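Local coordinates for protein arsenate Reductase (Corynebacterium glutamicum, PDB 3T38) that reduces arsenate to arsenite in a thioredoxin-dependent reaction, using a low-molecular-weight tyrosine phosphatase fold, and probably serves in arsenic resistance, at residues F62-A73 with F142-A153; Q96-Y105 with L131-F142. All coordinates share one frame; numbering follows the deposited sequence.

Contact 1 (F62-A73 with F142-A153); sequences FAKDRLHALAVA and FPKPLTDDVIRA. With D1D ((4S,5S)-1,2-dithiane-4,5-diol), chain C.
Arg66 and Asp149 form the salt bridge of this contact: NE of Arg66 lies 3.0 Å from OD2 of Asp149, with an N-H...O angle of 143°. OD2 receives it on its syn lone pair, but the oxygen is tilted out of the guanidinium plane, and the guanidinium and carboxylate planes stand 66° apart, so the pairing is not a flat two-pronged one; NH2 adds a weak second bond to OD2. Tyr37 OH is a further partner of that oxygen. OG1 of Thr147 holds the other oxygen, OD1 of Asp149, at 2.6 Å, while CG2 of Thr147 lies over one guanidinium face, 3.5 Å from CZ of Arg66. A bend at chi3 of Arg66 turns the guanidinium toward Asp149 and Thr147; NH1 bonds to Ser41, and NH2 comes within 3.3 Å of S4 of the bound dithiane-diol.

Phe62 is packed on both faces, by CB of Lys144 in a CH-pi contact on one and by CD of Arg66 on the other. Its CB meets the edge of the Phe142 ring. Farther along, the helix axes of 62-73 and 148-153 approach to 7.6 Å at a 41° angle, a closeness permitted by small residues: CB of Ala69 touches CB of Ala153 at 3.7 Å. With both carboxylate oxygens bonded, Asp149 probably stays ionised and helps fix Arg66, one of the residues of the ligand pocket.

Contact 2 (Q96-Y105 with L131-F142); sequences QIASALLSHY and LSERGVNISDAF
A Schellman motif ends helix 125-133 in this part of the low-molecular-weight phosphatase fold, and the chain that leaves it packs along helix 94-106. Gly135, at positive phi (66°), is the C-prime residue; the evidence is the bond from Val136 N to Leu131 O at 2.9 Å together with that from Gly135 N to Ser132 O.

The turn brings Val136 onto the helix. Its CG2 stands over the centre of the His104 ring, 3.8 Å from the centroid and only 8° off the normal, a CH-pi contact. CG1 of Val136, placed anti to the backbone N (chi1 169°), instead approaches CB of Ala100 at 3.9 Å. That methyl is also met by CD1 of Leu131 and CD1 of Ile138, so three branched side chains converge on one alanine.

Beside Val136, CD2 of Leu101 lies over a face of the Arg134 guanidinium, and OH of Tyr105 sits near its edge; Asp198 binds both polar groups, by a salt bridge to Arg134 and a hydrogen bond to Tyr105. At the other end Gln96 NE2, whose stronger partner is Asn91 O, makes a weak bond to Phe142 O at 3.0 Å, while a water links Gln96 OE1 to Phe142 N. A second water donates to Ala100 O and Asn137 O, 2.8 Å from each oxygen.

In the fold
Phe142 belongs to both contacts, with its ring turned to Phe62 in contact 1 and its backbone to Gln96 in contact 2; NE2 of Gln96 also packs against Lys144 NZ. The centres lie about 19 Å apart, and contact 2 is nested in the chain between the segments of contact 1. Contact 1 is the more central and the more buried; it joins helix 55-73, in the N-terminal family region, to the low-molecular-weight phosphatase region, is held by a buried ion pair, and meets the second subunit, where Glu40 and Arg36 of that subunit reach Asp148. Contact 2 lies wholly within the low-molecular-weight phosphatase region, is partly exposed, touches no other subunit of the assembly, and combines aliphatic packing with bridging waters.

Contact 1 (F62-A73 with F142-A153)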
loop_
_atom_site.group_PDB
_atom_site.type_symbol
_atom_site.label_atom_id
_atom_site.label_comp_id
_atom_site.label_asym_id
_atom_site.label_seq_id
_atom_site.Cartn_x
_atom_site.Cartn_y
_atom_site.Cartn_z
ATOM N N PHE A 62 1.780 -2.598 -12.641
ATOM C CA PHE A 62 1.691 -1.589 -11.573
ATOM C C PHE A 62 3.050 -0.970 -11.143
ATOM O O PHE A 62 3.204 0.240 -11.095
ATOM C CB PHE A 62 1.042 -2.255 -10.370
ATOM C CG PHE A 62 0.615 -1.327 -9.316
ATOM C CD1 PHE A 62 0.239 -0.023 -9.611
ATOM C CD2 PHE A 62 0.550 -1.774 -7.997
ATOM C CE1 PHE A 62 -0.208 0.816 -8.575
ATOM C CE2 PHE A 62 0.138 -0.946 -6.970
ATOM C CZ PHE A 62 -0.251 0.352 -7.267
ATOM N N ALA A 63 4.039 -1.784 -10.863
ATOM C CA ALA A 63 5.371 -1.245 -10.600
ATOM C C ALA A 63 5.903 -0.416 -11.724
ATOM O O ALA A 63 6.396 0.667 -11.452
ATOM C CB ALA A 63 6.399 -2.372 -10.220
ATOM N N LYS A 64 5.860 -0.915 -12.958
ATOM C CA LYS A 64 6.368 -0.186 -14.128
ATOM C C LYS A 64 5.630 1.160 -14.319
ATOM O O LYS A 64 6.251 2.207 -14.618
ATOM C CB LYS A 64 6.242 -1.039 -15.405
ATOM C CG LYS A 64 7.268 -2.205 -15.470
ATOM C CD LYS A 64 7.337 -2.888 -16.812
ATOM C CE LYS A 64 8.501 -3.910 -16.818
ATOM N NZ LYS A 64 8.580 -4.771 -18.062
ATOM N N ASP A 65 4.308 1.167 -14.086
ATOM C CA ASP A 65 3.605 2.413 -14.197
ATOM C C ASP A 65 4.022 3.343 -13.088
ATOM O O ASP A 65 4.213 4.551 -13.315
ATOM C CB ASP A 65 2.068 2.297 -14.254
ATOM C CG ASP A 65 1.415 3.693 -14.671
ATOM O OD1 ASP A 65 2.120 4.549 -15.371
ATOM O OD2 ASP A 65 0.257 3.968 -14.296
ATOM N N ARG A 66 4.198 2.794 -11.889
ATOM C CA ARG A 66 4.628 3.595 -10.724
ATOM C C ARG A 66 6.036 4.208 -10.880
ATOM O O ARG A 66 6.250 5.398 -10.629
ATOM C CB ARG A 66 4.536 2.774 -9.444
ATOM C CG ARG A 66 3.115 2.634 -8.927
ATOM C CD ARG A 66 3.102 1.700 -7.746
ATOM N NE ARG A 66 3.619 2.432 -6.588
ATOM C CZ ARG A 66 3.972 1.875 -5.438
ATOM N NH1 ARG A 66 3.973 0.549 -5.293
ATOM N NH2 ARG A 66 4.361 2.661 -4.437
ATOM N N LEU A 67 6.968 3.416 -11.362
ATOM C CA LEU A 67 8.316 3.944 -11.629
ATOM C C LEU A 67 8.302 5.049 -12.656
ATOM O O LEU A 67 8.974 5.992 -12.478
ATOM C CB LEU A 67 9.279 2.833 -12.042
ATOM C CG LEU A 67 9.645 1.904 -10.898
ATOM C CD1 LEU A 67 10.205 0.545 -11.448
ATOM C CD2 LEU A 67 10.670 2.592 -9.982
ATOM N N HIS A 68 7.484 4.922 -13.714
ATOM C CA HIS A 68 7.329 5.987 -14.727
ATOM C C HIS A 68 6.735 7.236 -14.087
ATOM O O HIS A 68 7.283 8.307 -14.247
ATOM C CB HIS A 68 6.499 5.530 -15.928
ATOM C CG HIS A 68 6.393 6.567 -17.019
ATOM N ND1 HIS A 68 7.379 6.757 -17.972
ATOM C CD2 HIS A 68 5.416 7.470 -17.307
ATOM C CE1 HIS A 68 7.024 7.741 -18.783
ATOM N NE2 HIS A 68 5.838 8.191 -18.401
ATOM N N ALA A 69 5.641 7.090 -13.328
ATOM C CA ALA A 69 5.117 8.202 -12.564
ATOM C C ALA A 69 6.236 8.871 -11.739
ATOM O O ALA A 69 6.408 10.087 -11.829
ATOM C CB ALA A 69 3.963 7.789 -11.673
ATOM N N LEU A 70 7.028 8.108 -11.003
ATOM C CA LEU A 70 8.097 8.714 -10.204
ATOM C C LEU A 70 9.177 9.434 -11.033
ATOM O O LEU A 70 9.661 10.486 -10.636
ATOM C CB LEU A 70 8.750 7.668 -9.293
ATOM C CG LEU A 70 9.777 8.117 -8.233
ATOM C CD1 LEU A 70 9.111 9.110 -7.225
ATOM C CD2 LEU A 70 10.338 6.914 -7.491
ATOM N N ALA A 71 9.546 8.846 -12.164
ATOM C CA ALA A 71 10.460 9.463 -13.133
ATOM C C ALA A 71 9.938 10.839 -13.562
ATOM O O ALA A 71 10.690 11.803 -13.680
ATOM C CB ALA A 71 10.582 8.545 -14.351
ATOM N N VAL A 72 8.630 10.903 -13.804
ATOM C CA VAL A 72 7.981 12.139 -14.261
ATOM C C VAL A 72 7.969 13.151 -13.107
ATOM O O VAL A 72 8.430 14.268 -13.248
ATOM C CB VAL A 72 6.556 11.860 -14.805
ATOM C CG1 VAL A 72 5.777 13.173 -15.043
ATOM C CG2 VAL A 72 6.648 11.072 -16.108
ATOM N N ALA A 73 7.472 12.726 -11.954
ATOM C CA ALA A 73 7.429 13.557 -10.761
ATOM C C ALA A 73 8.757 14.269 -10.553
ATOM O O ALA A 73 8.786 15.424 -10.160
ATOM C CB ALA A 73 7.069 12.707 -9.536
ATOM N N PHE A 142 -7.229 -2.765 -13.533
ATOM C CA PHE A 142 -7.347 -3.588 -12.307
ATOM C C PHE A 142 -7.398 -2.621 -11.143
ATOM O O PHE A 142 -6.872 -1.510 -11.260
ATOM C CB PHE A 142 -6.157 -4.571 -12.146
ATOM C CG PHE A 142 -4.811 -3.901 -12.161
ATOM C CD1 PHE A 142 -4.183 -3.596 -13.360
ATOM C CD2 PHE A 142 -4.173 -3.563 -10.975
ATOM C CE1 PHE A 142 -2.931 -2.928 -13.384
ATOM C CE2 PHE A 142 -2.922 -2.941 -10.973
ATOM C CZ PHE A 142 -2.291 -2.594 -12.173
ATOM N N PRO A 143 -8.051 -3.005 -10.031
ATOM C CA PRO A 143 -8.071 -2.041 -8.897
ATOM C C PRO A 143 -6.740 -2.026 -8.212
ATOM O O PRO A 143 -6.089 -3.069 -8.133
ATOM C CB PRO A 143 -9.115 -2.634 -7.942
ATOM C CG PRO A 143 -9.873 -3.694 -8.802
ATOM C CD PRO A 143 -8.833 -4.209 -9.750
ATOM N N LYS A 144 -6.322 -0.875 -7.703
ATOM C CA LYS A 144 -4.958 -0.777 -7.113
ATOM C C LYS A 144 -5.027 0.313 -6.075
ATOM O O LYS A 144 -5.792 1.260 -6.258
ATOM C CB LYS A 144 -3.928 -0.441 -8.174
ATOM C CG LYS A 144 -4.113 0.928 -8.937
ATOM C CD LYS A 144 -3.397 0.930 -10.354
ATOM C CE LYS A 144 -4.334 0.354 -11.486
ATOM N NZ LYS A 144 -5.654 1.105 -11.418
ATOM N N PRO A 145 -4.196 0.227 -5.020
ATOM C CA PRO A 145 -4.269 1.331 -4.056
ATOM C C PRO A 145 -3.602 2.600 -4.522
ATOM O O PRO A 145 -2.571 2.580 -5.237
ATOM C CB PRO A 145 -3.474 0.813 -2.851
ATOM C CG PRO A 145 -2.348 -0.090 -3.471
ATOM C CD PRO A 145 -3.013 -0.654 -4.809
ATOM N N LEU A 146 -4.131 3.717 -4.026
ATOM C CA LEU A 146 -3.445 4.999 -4.136
ATOM C C LEU A 146 -2.011 4.957 -3.615
ATOM O O LEU A 146 -1.750 4.458 -2.535
ATOM C CB LEU A 146 -4.221 6.045 -3.340
ATOM C CG LEU A 146 -3.762 7.478 -3.543
ATOM C CD1 LEU A 146 -3.820 7.882 -5.098
ATOM C CD2 LEU A 146 -4.714 8.293 -2.603
ATOM N N THR A 147 -1.094 5.512 -4.363
ATOM C CA THR A 147 0.312 5.572 -3.918
ATOM C C THR A 147 0.801 7.005 -4.199
ATOM O O THR A 147 0.210 7.744 -4.966
ATOM C CB THR A 147 1.195 4.575 -4.665
ATOM O OG1 THR A 147 1.083 4.818 -6.072
ATOM C CG2 THR A 147 0.834 3.055 -4.332
ATOM N N ASP A 148 1.843 7.405 -3.515
ATOM C CA ASP A 148 2.293 8.783 -3.536
ATOM C C ASP A 148 2.945 9.103 -4.862
ATOM O O ASP A 148 2.750 10.188 -5.372
ATOM C CB ASP A 148 3.348 9.001 -2.417
ATOM C CG ASP A 148 3.689 10.467 -2.211
ATOM O OD1 ASP A 148 2.791 11.212 -1.744
ATOM O OD2 ASP A 148 4.847 10.832 -2.472
ATOM N N ASP A 149 3.713 8.174 -5.441
ATOM C CA ASP A 149 4.424 8.497 -6.684
ATOM C C ASP A 149 3.437 9.032 -7.749
ATOM O O ASP A 149 3.732 10.007 -8.423
ATOM C CB ASP A 149 5.184 7.298 -7.245
ATOM C CG ASP A 149 4.455 5.996 -7.024
ATOM O OD1 ASP A 149 3.169 5.925 -7.079
ATOM O OD2 ASP A 149 5.160 5.046 -6.671
ATOM N N VAL A 150 2.262 8.412 -7.883
ATOM C CA VAL A 150 1.318 8.836 -8.926
ATOM C C VAL A 150 0.614 10.155 -8.652
ATOM O O VAL A 150 0.193 10.812 -9.605
ATOM C CB VAL A 150 0.315 7.723 -9.365
ATOM C CG1 VAL A 150 1.147 6.455 -9.744
ATOM C CG2 VAL A 150 -0.697 7.411 -8.264
ATOM N N ILE A 151 0.529 10.548 -7.378
ATOM C CA ILE A 151 0.033 11.831 -7.047
ATOM C C ILE A 151 1.062 12.857 -7.461
ATOM O O ILE A 151 0.734 13.830 -8.129
ATOM C CB ILE A 151 -0.314 11.969 -5.552
ATOM C CG1 ILE A 151 -1.433 10.974 -5.127
ATOM C CG2 ILE A 151 -0.781 13.416 -5.257
ATOM C CD1 ILE A 151 -1.474 10.767 -3.519
ATOM N N ARG A 152 2.321 12.622 -7.119
ATOM C CA ARG A 152 3.418 13.579 -7.438
ATOM C C ARG A 152 3.563 13.809 -8.942
ATOM O O ARG A 152 3.911 14.920 -9.415
ATOM C CB ARG A 152 4.723 13.086 -6.882
ATOM C CG ARG A 152 4.839 13.155 -5.358
ATOM C CD ARG A 152 6.258 12.828 -4.899
ATOM N NE ARG A 152 6.447 12.845 -3.448
ATOM C CZ ARG A 152 7.132 13.786 -2.808
ATOM N NH1 ARG A 152 7.676 14.815 -3.472
ATOM N NH2 ARG A 152 7.241 13.727 -1.499
ATOM N N ALA A 153 3.314 12.746 -9.706
ATOM C CA ALA A 153 3.501 12.871 -11.153
ATOM C C ALA A 153 2.330 13.692 -11.727
ATOM O O ALA A 153 2.470 14.224 -12.778
ATOM C CB ALA A 153 3.547 11.463 -11.787
HETATM S S1 D1D C . 7.054 1.315 -0.260
HETATM C C1 D1D C . 8.835 1.606 -0.001
HETATM C C2 D1D C . 9.335 2.434 -1.128
HETATM O O2 D1D C . 10.704 2.450 -1.048
HETATM C C3 D1D C . 9.162 1.647 -2.406
HETATM O O3 D1D C . 10.249 2.012 -3.117
HETATM C C4 D1D C . 7.964 1.951 -3.263
HETATM S S4 D1D C . 6.516 1.162 -2.486
#

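Contact 2 (Q96-Y105 with L131-F142)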
loop_
_atom_site.group_PDB
_atom_site.type_symbol
_atom_site.label_atom_id
_atom_site.label_comp_id
_atom_site.label_asym_id
_atom_site.label_seq_id
_atom_site.Cartn_x
_atom_site.Cartn_y
_atom_site.Cartn_z
ATOM N N GLN A 96 -12.360 4.057 -12.594
ATOM C CA GLN A 96 -12.046 3.244 -13.769
ATOM C C GLN A 96 -12.808 3.719 -14.994
ATOM O O GLN A 96 -12.257 3.741 -16.097
ATOM C CB GLN A 96 -12.352 1.758 -13.501
ATOM C CG GLN A 96 -11.533 1.146 -12.346
ATOM C CD GLN A 96 -10.125 0.715 -12.784
ATOM O OE1 GLN A 96 -9.678 1.037 -13.888
ATOM N NE2 GLN A 96 -9.421 -0.039 -11.922
ATOM N N ILE A 97 -14.067 4.072 -14.790
ATOM C CA ILE A 97 -14.898 4.693 -15.790
ATOM C C ILE A 97 -14.283 5.999 -16.225
ATOM O O ILE A 97 -14.133 6.224 -17.443
ATOM C CB ILE A 97 -16.326 5.001 -15.243
ATOM C CG1 ILE A 97 -17.002 3.705 -14.807
ATOM C CG2 ILE A 97 -17.153 5.798 -16.316
ATOM C CD1 ILE A 97 -18.303 3.942 -13.988
ATOM N N ALA A 98 -13.929 6.858 -15.260
ATOM C CA ALA A 98 -13.432 8.165 -15.605
ATOM C C ALA A 98 -12.122 8.016 -16.377
ATOM O O ALA A 98 -11.879 8.692 -17.384
ATOM C CB ALA A 98 -13.217 9.013 -14.378
ATOM N N SER A 99 -11.264 7.128 -15.886
ATOM C CA SER A 99 -9.971 6.969 -16.491
ATOM C C SER A 99 -10.076 6.459 -17.924
ATOM O O SER A 99 -9.316 6.915 -18.804
ATOM C CB SER A 99 -9.103 5.983 -15.648
ATOM O OG SER A 99 -7.896 5.655 -16.351
ATOM N N ALA A 100 -10.968 5.486 -18.155
ATOM C CA ALA A 100 -11.081 4.874 -19.478
ATOM C C ALA A 100 -11.743 5.823 -20.476
ATOM O O ALA A 100 -11.404 5.804 -21.652
ATOM C CB ALA A 100 -11.812 3.474 -19.421
ATOM N N LEU A 101 -12.645 6.679 -19.998
ATOM C CA LEU A 101 -13.333 7.630 -20.881
ATOM C C LEU A 101 -12.276 8.670 -21.300
ATOM O O LEU A 101 -12.100 8.972 -22.487
ATOM C CB LEU A 101 -14.603 8.208 -20.201
ATOM C CG LEU A 101 -15.858 7.278 -20.085
ATOM C CD1 LEU A 101 -17.086 7.823 -19.267
ATOM C CD2 LEU A 101 -16.406 6.952 -21.484
ATOM N N LEU A 102 -11.491 9.162 -20.360
ATOM C CA LEU A 102 -10.483 10.169 -20.771
ATOM C C LEU A 102 -9.448 9.598 -21.740
ATOM O O LEU A 102 -9.110 10.243 -22.724
ATOM C CB LEU A 102 -9.845 10.893 -19.537
ATOM C CG LEU A 102 -8.781 11.969 -19.782
ATOM C CD1 LEU A 102 -9.294 13.076 -20.698
ATOM C CD2 LEU A 102 -8.276 12.581 -18.467
ATOM N N SER A 103 -8.961 8.390 -21.509
ATOM C CA SER A 103 -8.017 7.789 -22.471
ATOM C C SER A 103 -8.633 7.629 -23.831
ATOM O O SER A 103 -7.966 7.809 -24.843
ATOM C CB SER A 103 -7.441 6.433 -21.973
ATOM O OG SER A 103 -6.895 6.607 -20.652
ATOM N N HIS A 104 -9.919 7.289 -23.838
ATOM C CA HIS A 104 -10.682 7.054 -25.050
ATOM C C HIS A 104 -10.835 8.358 -25.892
ATOM O O HIS A 104 -10.649 8.312 -27.120
ATOM C CB HIS A 104 -12.027 6.443 -24.664
ATOM C CG HIS A 104 -13.073 6.493 -25.728
ATOM N ND1 HIS A 104 -13.195 5.521 -26.701
ATOM C CD2 HIS A 104 -14.108 7.350 -25.918
ATOM C CE1 HIS A 104 -14.227 5.809 -27.481
ATOM N NE2 HIS A 104 -14.807 6.906 -27.018
ATOM N N TYR A 105 -11.130 9.505 -25.257
ATOM C CA TYR A 105 -11.151 10.801 -26.002
ATOM C C TYR A 105 -9.761 11.258 -26.329
ATOM O O TYR A 105 -9.530 11.709 -27.377
ATOM C CB TYR A 105 -11.928 11.905 -25.237
ATOM C CG TYR A 105 -13.382 11.499 -24.946
ATOM C CD1 TYR A 105 -14.202 11.120 -25.960
ATOM C CD2 TYR A 105 -13.893 11.482 -23.673
ATOM C CE1 TYR A 105 -15.499 10.726 -25.738
ATOM C CE2 TYR A 105 -15.214 11.036 -23.412
ATOM C CZ TYR A 105 -16.009 10.677 -24.460
ATOM O OH TYR A 105 -17.350 10.259 -24.315
ATOM N N LEU A 131 -18.957 -0.377 -20.676
ATOM C CA LEU A 131 -17.886 0.302 -21.419
ATOM C C LEU A 131 -17.624 -0.475 -22.688
ATOM O O LEU A 131 -17.584 0.089 -23.767
ATOM C CB LEU A 131 -16.612 0.424 -20.585
ATOM C CG LEU A 131 -16.698 1.424 -19.429
ATOM C CD1 LEU A 131 -15.380 1.490 -18.730
ATOM C CD2 LEU A 131 -17.177 2.845 -19.921
ATOM N N SER A 132 -17.480 -1.788 -22.540
ATOM C CA SER A 132 -17.398 -2.683 -23.709
ATOM C C SER A 132 -18.498 -2.493 -24.771
ATOM O O SER A 132 -18.179 -2.440 -25.956
ATOM C CB SER A 132 -17.358 -4.133 -23.260
ATOM O OG SER A 132 -17.315 -4.946 -24.397
ATOM N N GLU A 133 -19.758 -2.353 -24.346
ATOM C CA GLU A 133 -20.928 -2.241 -25.254
ATOM C C GLU A 133 -20.925 -1.001 -26.104
ATOM O O GLU A 133 -21.699 -0.909 -27.043
ATOM C CB GLU A 133 -22.230 -2.140 -24.478
ATOM C CG GLU A 133 -22.617 -3.331 -23.667
ATOM C CD GLU A 133 -24.052 -3.206 -23.166
ATOM O OE1 GLU A 133 -24.297 -3.513 -21.971
ATOM O OE2 GLU A 133 -24.924 -2.794 -23.979
ATOM N N ARG A 134 -20.129 -0.013 -25.720
ATOM C CA ARG A 134 -20.099 1.259 -26.407
ATOM C C ARG A 134 -18.683 1.519 -26.880
ATOM O O ARG A 134 -18.307 2.662 -27.112
ATOM C CB ARG A 134 -20.588 2.407 -25.515
ATOM C CG ARG A 134 -19.703 2.685 -24.311
ATOM C CD ARG A 134 -20.276 3.792 -23.474
ATOM N NE ARG A 134 -19.696 5.051 -23.860
ATOM C CZ ARG A 134 -20.182 6.241 -23.535
ATOM N NH1 ARG A 134 -21.305 6.318 -22.802
ATOM N NH2 ARG A 134 -19.548 7.340 -23.971
ATOM N N GLY A 135 -17.920 0.445 -27.021
ATOM C CA GLY A 135 -16.615 0.488 -27.641
ATOM C C GLY A 135 -15.553 1.262 -26.906
ATOM O O GLY A 135 -14.740 1.940 -27.540
ATOM N N VAL A 136 -15.537 1.187 -25.581
ATOM C CA VAL A 136 -14.474 1.845 -24.839
ATOM C C VAL A 136 -13.563 0.774 -24.247
ATOM O O VAL A 136 -14.019 -0.032 -23.428
ATOM C CB VAL A 136 -14.981 2.767 -23.706
ATOM C CG1 VAL A 136 -13.770 3.192 -22.798
ATOM C CG2 VAL A 136 -15.715 3.992 -24.261
ATOM N N ASN A 137 -12.290 0.798 -24.661
ATOM C CA ASN A 137 -11.268 -0.106 -24.167
ATOM C C ASN A 137 -10.969 0.078 -22.666
ATOM O O ASN A 137 -10.780 1.217 -22.169
ATOM C CB ASN A 137 -9.996 0.016 -24.991
ATOM C CG ASN A 137 -10.264 0.098 -26.517
ATOM O OD1 ASN A 137 -11.179 -0.553 -27.071
ATOM N ND2 ASN A 137 -9.432 0.892 -27.203
ATOM N N ILE A 138 -10.942 -1.058 -21.958
ATOM C CA ILE A 138 -10.949 -1.098 -20.497
ATOM C C ILE A 138 -10.276 -2.396 -20.030
ATOM O O ILE A 138 -10.436 -2.827 -18.860
ATOM C CB ILE A 138 -12.415 -0.993 -19.963
ATOM C CG1 ILE A 138 -12.518 -1.150 -18.448
ATOM C CG2 ILE A 138 -13.298 -2.059 -20.602
ATOM C CD1 ILE A 138 -11.988 -0.020 -17.606
ATOM N N SER A 139 -9.497 -3.007 -20.924
ATOM C CA SER A 139 -9.139 -4.411 -20.739
ATOM C C SER A 139 -8.056 -4.726 -19.691
ATOM O O SER A 139 -8.287 -5.573 -18.803
ATOM C CB SER A 139 -8.888 -5.101 -22.097
ATOM O OG SER A 139 -9.991 -4.857 -22.976
ATOM N N ASP A 140 -6.893 -4.072 -19.772
ATOM C CA ASP A 140 -5.854 -4.320 -18.748
ATOM C C ASP A 140 -5.978 -3.476 -17.465
ATOM O O ASP A 140 -4.977 -3.049 -16.862
ATOM C CB ASP A 140 -4.482 -4.201 -19.370
ATOM C CG ASP A 140 -4.206 -5.362 -20.332
ATOM O OD1 ASP A 140 -4.016 -6.528 -19.867
ATOM O OD2 ASP A 140 -4.211 -5.100 -21.561
ATOM N N ALA A 141 -7.214 -3.203 -17.074
ATOM C CA ALA A 141 -7.460 -2.340 -15.927
ATOM C C ALA A 141 -7.583 -3.252 -14.720
ATOM O O ALA A 141 -7.965 -4.419 -14.864
ATOM C CB ALA A 141 -8.701 -1.537 -16.145
ATOM N N PHE A 142 -7.229 -2.765 -13.533
ATOM C CA PHE A 142 -7.347 -3.588 -12.307
ATOM C C PHE A 142 -7.398 -2.621 -11.143
ATOM O O PHE A 142 -6.872 -1.510 -11.260
ATOM C CB PHE A 142 -6.157 -4.571 -12.146
ATOM C CG PHE A 142 -4.811 -3.901 -12.161
ATOM C CD1 PHE A 142 -4.183 -3.596 -13.360
ATOM C CD2 PHE A 142 -4.173 -3.563 -10.975
ATOM C CE1 PHE A 142 -2.931 -2.928 -13.384
ATOM C CE2 PHE A 142 -2.922 -2.941 -10.973
ATOM C CZ PHE A 142 -2.291 -2.594 -12.173
HETATM O O HOH W 1 -6.605 0.300 -13.789
HETATM O O HOH W 2 -10.283 3.746 -23.146
#